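Local atomic coordinates of L-ribulose 3-epimerase (Mesorhizobium loti, PDB entry 3VYL), a protein that binds manganese and catalyses the epimerization of ketoses at the C3 position, probably interconverting L-ribulose and L-xylulose with high efficiency. Residues G208-G213 / T217-F222; R151-L156 / T181-I186. All coordinates share one frame; numbering follows the deposited sequence.

Contact 1 (G208-G213 / T217-F222)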
loop_
_atom_site.group_PDB
_atom_site.type_symbol
_atom_site.label_atom_id
_atom_site.label_comp_id
_atom_site.label_asym_id
_atom_site.label_seq_id
_atom_site.Cartn_x
_atom_site.Cartn_y
_atom_site.Cartn_z
ATOM N N GLY A 208 3.202 15.049 -8.558
ATOM C CA GLY A 208 3.467 14.409 -9.836
ATOM C C GLY A 208 3.554 12.914 -9.631
ATOM O O GLY A 208 4.109 12.468 -8.644
ATOM N N GLU A 209 2.997 12.140 -10.555
ATOM C CA GLU A 209 3.022 10.681 -10.464
ATOM C C GLU A 209 4.431 10.112 -10.748
ATOM O O GLU A 209 5.284 10.802 -11.307
ATOM C CB GLU A 209 1.976 10.089 -11.418
ATOM C CG GLU A 209 1.846 8.573 -11.371
ATOM C CD GLU A 209 1.518 8.062 -9.984
ATOM O OE1 GLU A 209 2.452 7.894 -9.164
ATOM O OE2 GLU A 209 0.313 7.820 -9.734
ATOM N N SER A 210 4.660 8.858 -10.357
ATOM C CA SER A 210 5.956 8.195 -10.517
ATOM C C SER A 210 6.526 8.274 -11.943
ATOM O O SER A 210 7.725 8.461 -12.126
ATOM C CB SER A 210 5.870 6.745 -10.033
ATOM O OG SER A 210 4.794 6.032 -10.650
ATOM N N HIS A 211 5.673 8.139 -12.956
ATOM C CA HIS A 211 6.128 8.295 -14.343
ATOM C C HIS A 211 5.837 9.654 -14.919
ATOM O O HIS A 211 6.067 9.875 -16.106
ATOM C CB HIS A 211 5.528 7.225 -15.237
ATOM C CG HIS A 211 4.065 6.981 -14.993
ATOM N ND1 HIS A 211 3.157 7.973 -14.987
ATOM C CD2 HIS A 211 3.364 5.803 -14.753
ATOM C CE1 HIS A 211 1.938 7.461 -14.752
ATOM N NE2 HIS A 211 2.066 6.131 -14.604
ATOM N N ARG A 212 5.323 10.563 -14.083
ATOM C CA ARG A 212 4.989 11.936 -14.461
ATOM C C ARG A 212 3.762 12.064 -15.368
ATOM O O ARG A 212 3.554 13.098 -15.992
ATOM C CB ARG A 212 6.208 12.656 -15.059
ATOM C CG ARG A 212 6.881 13.648 -14.128
ATOM C CD ARG A 212 8.373 13.739 -14.433
ATOM N NE ARG A 212 9.100 14.858 -13.791
ATOM C CZ ARG A 212 8.567 15.723 -12.936
ATOM N NH1 ARG A 212 7.285 15.617 -12.592
ATOM N NH2 ARG A 212 9.319 16.685 -12.414
ATOM N N GLY A 213 2.941 11.026 -15.433
ATOM C CA GLY A 213 1.694 11.104 -16.196
ATOM C C GLY A 213 0.489 11.435 -15.335
ATOM O O GLY A 213 0.592 12.217 -14.387
ATOM N N THR A 217 -1.987 6.801 -11.589
ATOM C CA THR A 217 -1.794 5.938 -12.739
ATOM C C THR A 217 -0.396 5.280 -12.660
ATOM O O THR A 217 0.049 4.579 -13.569
ATOM C CB THR A 217 -2.079 6.795 -13.998
ATOM O OG1 THR A 217 -3.306 6.359 -14.583
ATOM C CG2 THR A 217 -1.009 6.735 -15.002
ATOM N N GLY A 218 0.271 5.509 -11.530
ATOM C CA GLY A 218 1.634 5.056 -11.316
ATOM C C GLY A 218 1.781 4.349 -9.991
ATOM O O GLY A 218 0.831 3.750 -9.498
ATOM N N ASN A 219 2.969 4.433 -9.411
ATOM C CA ASN A 219 3.278 3.683 -8.207
ATOM C C ASN A 219 3.309 4.475 -6.914
ATOM O O ASN A 219 3.510 3.895 -5.847
ATOM C CB ASN A 219 4.597 2.943 -8.389
ATOM C CG ASN A 219 4.515 1.889 -9.472
ATOM O OD1 ASN A 219 3.606 1.044 -9.463
ATOM N ND2 ASN A 219 5.458 1.937 -10.428
ATOM N N ILE A 220 3.108 5.787 -6.995
ATOM C CA ILE A 220 3.193 6.619 -5.795
ATOM C C ILE A 220 1.968 6.408 -4.913
ATOM O O ILE A 220 0.843 6.285 -5.407
ATOM C CB ILE A 220 3.420 8.119 -6.109
ATOM C CG1 ILE A 220 4.839 8.334 -6.667
ATOM C CG2 ILE A 220 3.193 8.979 -4.871
ATOM C CD1 ILE A 220 5.170 9.760 -7.050
ATOM N N ASP A 221 2.222 6.330 -3.609
ATOM C CA ASP A 221 1.192 6.217 -2.603
ATOM C C ASP A 221 0.777 7.608 -2.215
ATOM O O ASP A 221 1.375 8.199 -1.304
ATOM C CB ASP A 221 1.769 5.531 -1.372
ATOM C CG ASP A 221 0.712 5.110 -0.370
ATOM O OD1 ASP A 221 -0.450 5.596 -0.419
ATOM O OD2 ASP A 221 1.063 4.265 0.482
ATOM N N PHE A 222 -0.245 8.138 -2.881
ATOM C CA PHE A 222 -0.668 9.532 -2.630
ATOM C C PHE A 222 -1.449 9.724 -1.337
ATOM O O PHE A 222 -1.358 10.777 -0.720
ATOM C CB PHE A 222 -1.414 10.124 -3.826
ATOM C CG PHE A 222 -0.506 10.504 -4.957
ATOM C CD1 PHE A 222 -0.446 9.730 -6.108
ATOM C CD2 PHE A 222 0.322 11.617 -4.853
ATOM C CE1 PHE A 222 0.414 10.072 -7.139
ATOM C CE2 PHE A 222 1.175 11.963 -5.883
ATOM C CZ PHE A 222 1.220 11.188 -7.028
HETATM O O HOH W 1 -0.567 6.183 -7.607
#

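Contact 2 (R151-L156 / T181-I186)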
loop_
_atom_site.group_PDB
_atom_site.type_symbol
_atom_site.label_atom_id
_atom_site.label_comp_id
_atom_site.label_asym_id
_atom_site.label_seq_id
_atom_site.Cartn_x
_atom_site.Cartn_y
_atom_site.Cartn_z
ATOM N N ARG A 151 18.729 11.962 -8.320
ATOM C CA ARG A 151 20.148 11.883 -8.662
ATOM C C ARG A 151 20.507 12.319 -10.083
ATOM O O ARG A 151 21.579 12.872 -10.293
ATOM C CB ARG A 151 20.647 10.469 -8.436
ATOM C CG ARG A 151 19.858 9.410 -9.178
ATOM C CD ARG A 151 20.073 8.058 -8.546
ATOM N NE ARG A 151 19.579 8.009 -7.169
ATOM C CZ ARG A 151 19.664 6.937 -6.390
ATOM N NH1 ARG A 151 20.233 5.817 -6.849
ATOM N NH2 ARG A 151 19.182 6.980 -5.156
ATOM N N PHE A 152 19.615 12.049 -11.039
ATOM C CA PHE A 152 19.847 12.353 -12.455
ATOM C C PHE A 152 19.597 13.810 -12.841
ATOM O O PHE A 152 19.940 14.214 -13.954
ATOM C CB PHE A 152 19.003 11.440 -13.359
ATOM C CG PHE A 152 19.199 9.964 -13.095
ATOM C CD1 PHE A 152 20.326 9.296 -13.579
ATOM C CD2 PHE A 152 18.252 9.249 -12.383
ATOM C CE1 PHE A 152 20.509 7.947 -13.346
ATOM C CE2 PHE A 152 18.429 7.893 -12.139
ATOM C CZ PHE A 152 19.560 7.239 -12.614
ATOM N N GLU A 153 19.039 14.597 -11.948
ATOM C CA GLU A 153 18.805 15.982 -12.229
ATOM C C GLU A 153 19.651 16.997 -11.444
ATOM O O GLU A 153 19.764 18.122 -11.825
ATOM C CB GLU A 153 17.329 16.246 -12.143
ATOM C CG GLU A 153 16.523 15.306 -13.007
ATOM C CD GLU A 153 15.173 15.829 -13.340
ATOM O OE1 GLU A 153 15.013 17.012 -13.341
ATOM O OE2 GLU A 153 14.253 15.082 -13.583
ATOM N N SER A 154 20.236 16.576 -10.349
ATOM C CA SER A 154 21.212 17.347 -9.650
ATOM C C SER A 154 22.057 16.393 -8.873
ATOM O O SER A 154 21.647 15.307 -8.607
ATOM C CB SER A 154 20.561 18.301 -8.680
ATOM O OG SER A 154 21.516 19.087 -8.029
ATOM N N ASN A 155 23.246 16.797 -8.492
ATOM C CA ASN A 155 24.034 15.936 -7.672
ATOM C C ASN A 155 24.148 16.372 -6.256
ATOM O O ASN A 155 24.866 15.804 -5.504
ATOM C CB ASN A 155 25.393 15.678 -8.283
ATOM C CG ASN A 155 26.262 16.874 -8.290
ATOM O OD1 ASN A 155 25.821 17.957 -8.116
ATOM N ND2 ASN A 155 27.502 16.670 -8.511
ATOM N N LEU A 156 23.419 17.393 -5.882
ATOM C CA LEU A 156 23.591 17.934 -4.573
ATOM C C LEU A 156 22.475 17.644 -3.614
ATOM O O LEU A 156 22.663 16.949 -2.678
ATOM C CB LEU A 156 23.803 19.438 -4.669
ATOM C CG LEU A 156 24.508 20.224 -3.583
ATOM C CD1 LEU A 156 25.890 19.711 -3.356
ATOM C CD2 LEU A 156 24.577 21.660 -4.008
ATOM N N THR A 181 6.897 14.998 -5.276
ATOM C CA THR A 181 6.571 13.595 -5.079
ATOM C C THR A 181 7.261 12.655 -6.082
ATOM O O THR A 181 7.769 11.597 -5.700
ATOM C CB THR A 181 5.060 13.375 -5.083
ATOM O OG1 THR A 181 4.535 13.744 -6.359
ATOM C CG2 THR A 181 4.388 14.219 -4.002
ATOM N N PHE A 182 7.317 13.062 -7.349
ATOM C CA PHE A 182 8.061 12.330 -8.378
ATOM C C PHE A 182 9.538 12.105 -7.993
ATOM O O PHE A 182 10.063 11.008 -8.143
ATOM C CB PHE A 182 7.944 13.032 -9.738
ATOM C CG PHE A 182 8.953 12.556 -10.751
ATOM C CD1 PHE A 182 8.747 11.372 -11.448
ATOM C CD2 PHE A 182 10.129 13.275 -10.980
ATOM C CE1 PHE A 182 9.677 10.925 -12.358
ATOM C CE2 PHE A 182 11.058 12.828 -11.890
ATOM C CZ PHE A 182 10.831 11.653 -12.580
ATOM N N HIS A 183 10.199 13.140 -7.489
ATOM C CA HIS A 183 11.587 13.011 -7.052
ATOM C C HIS A 183 11.736 12.262 -5.748
ATOM O O HIS A 183 12.682 11.479 -5.563
ATOM C CB HIS A 183 12.230 14.379 -6.965
ATOM C CG HIS A 183 12.300 15.090 -8.287
ATOM N ND1 HIS A 183 13.104 14.684 -9.283
ATOM C CD2 HIS A 183 11.623 16.203 -8.763
ATOM C CE1 HIS A 183 12.947 15.494 -10.347
ATOM N NE2 HIS A 183 12.038 16.421 -10.025
ATOM N N MET A 184 10.784 12.491 -4.841
ATOM C CA MET A 184 10.792 11.886 -3.514
ATOM C C MET A 184 10.678 10.374 -3.589
ATOM O O MET A 184 11.378 9.657 -2.869
ATOM C CB MET A 184 9.664 12.457 -2.644
ATOM C CG MET A 184 9.966 13.835 -2.069
ATOM S SD MET A 184 8.840 14.343 -0.749
ATOM C CE MET A 184 7.369 14.721 -1.695
ATOM N N ASN A 185 9.801 9.896 -4.474
ATOM C CA ASN A 185 9.565 8.464 -4.597
ATOM C C ASN A 185 10.816 7.710 -5.053
ATOM O O ASN A 185 10.965 6.529 -4.760
ATOM C CB ASN A 185 8.387 8.180 -5.519
ATOM C CG ASN A 185 7.679 6.884 -5.170
ATOM O OD1 ASN A 185 7.082 6.769 -4.097
ATOM N ND2 ASN A 185 7.729 5.901 -6.076
ATOM N N ILE A 186 11.722 8.396 -5.744
ATOM C CA ILE A 186 12.967 7.780 -6.163
ATOM C C ILE A 186 14.022 7.844 -5.051
ATOM O O ILE A 186 14.776 6.888 -4.840
ATOM C CB ILE A 186 13.525 8.417 -7.455
ATOM C CG1 ILE A 186 12.568 8.208 -8.631
ATOM C CG2 ILE A 186 14.898 7.848 -7.796
ATOM C CD1 ILE A 186 13.043 8.843 -9.919
HETATM O O HOH W 2 12.189 17.998 -13.057
#

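Contact 1 (G208-G213 / T217-F222)
Glu-209 turns CG to the side opposite its own backbone N (chi1 -177°) and bends at chi2 (57°), which carries its carboxylate across to the backbone of Gly-218 to Ile-220. There OE1 accepts two amide N-H groups. Glu-209 OE1 takes Ser-210 N on its anti lone pair at 2.7 Å, and Ile-220 N on the syn side, somewhat out of the carboxylate plane, at 3.1 Å. OE2 meets Gly-218 N in a weak, bent bond of 2.9 Å, and a water 2.8 Å from Glu-209 OE2 also lies beside Ile-220 O. With an alanine here, the amides of Ser-210 and Ile-220 would probably lose their shared acceptor, and Gly-218 N its weak one, leaving the segments held mainly through Ser-210 and His-211. All of this lies in one excursion of the TIM barrel, between strand 202-207 and helix 222-231, in which Glu-209 to Arg-212 form a type I turn and Asp-221 caps the helix through Ala-224 N. Ser-210 OG receives Asn-219 N at 2.7 Å, almost in line (174°), while the amide end of Asn-219 reaches Asn-185 of the second subunit. The His-211 ring works through both nitrogens: ND1 accepts Gly-213 N in the ring plane, and NE2 donates to Thr-217 O at 2.7 Å, approaching from above the carbonyl plane. The Ile-220 side chain slides past that of Glu-209 in the opposite direction and lays CG2 over one face of Phe-222. Of the same phenyl ring, the CE1 edge faces Glu-209 OE2 at 3.4 Å and the CZ edge faces Gly-208 O.

Contact 2 (R151-L156 / T181-I186)
OE1 of Glu-153, whose carboxylate faces His-183, is gripped by two partners: a water that donates to it at 3.0 Å and His-111 NE2. The same water lies 3.4 Å from His-183 NE2, a weak bond that links the carboxylate to the ring indirectly. The direct approach is made by carbon, with Glu-153 OE2 meeting His-183 CE1 at 3.5 Å, at the ring edge and close to its plane. Carboxylate and imidazole are turned nearly perpendicular, 82° apart, and the two side chains cross at about a right angle. Glu-153 gets there with CG opposite its carbonyl carbon (chi1 -53°) and the chain extended beyond CG. Across one face of the imidazole lies the edge of the neighbouring phenyl ring, Phe-182 CD2 standing 3.6 Å above the centre of His-183. Arg-212 in turn makes a cation-pi contact with Phe-182. The contact joins the loop that follows barrel strand 143-147 to helix 181-187, which starts directly after strand 175-180. Farther along, Ile-186 turns toward the loop, but Arg-151 NH2 stays 4.4 Å from Ile-186 O; the guanidinium group is engaged instead by Glu-187 and by His-211 O of the second subunit. The nearest atoms of the His-183 side chain are about 4 Å from the manganese ion, and about 4 Å from the side chain of the metal ligand Glu-147, which makes it a second-shell neighbour of the metal. With no hydrogen bond running straight from Glu-153 to His-183, the setting of the imidazole probably depends on Asn-150 at ND1, the phenyl packing and the weakly held water.

Both contacts are buried and both border the second subunit, yet they are built differently. Contact 1 stays within a single loop, folding it on itself by side-chain bonds to backbone N-H groups and one carbonyl; contact 2 brings a loop and a helix from successive barrel strands together with much less buried surface, through an indirect, water-assisted polar edge beside the manganese ion. The two meet where 208-213 and 217-222 pass helix 181-187: Gly-208 O lies 2.7 Å from Thr-181 OG1, a probable hydrogen bond, and Ile-220 CD1 packs 3.5 Å from Thr-181 O. The carboxylate of contact 1 is spent mainly on main-chain N-H groups, that of contact 2 on side chains and a water.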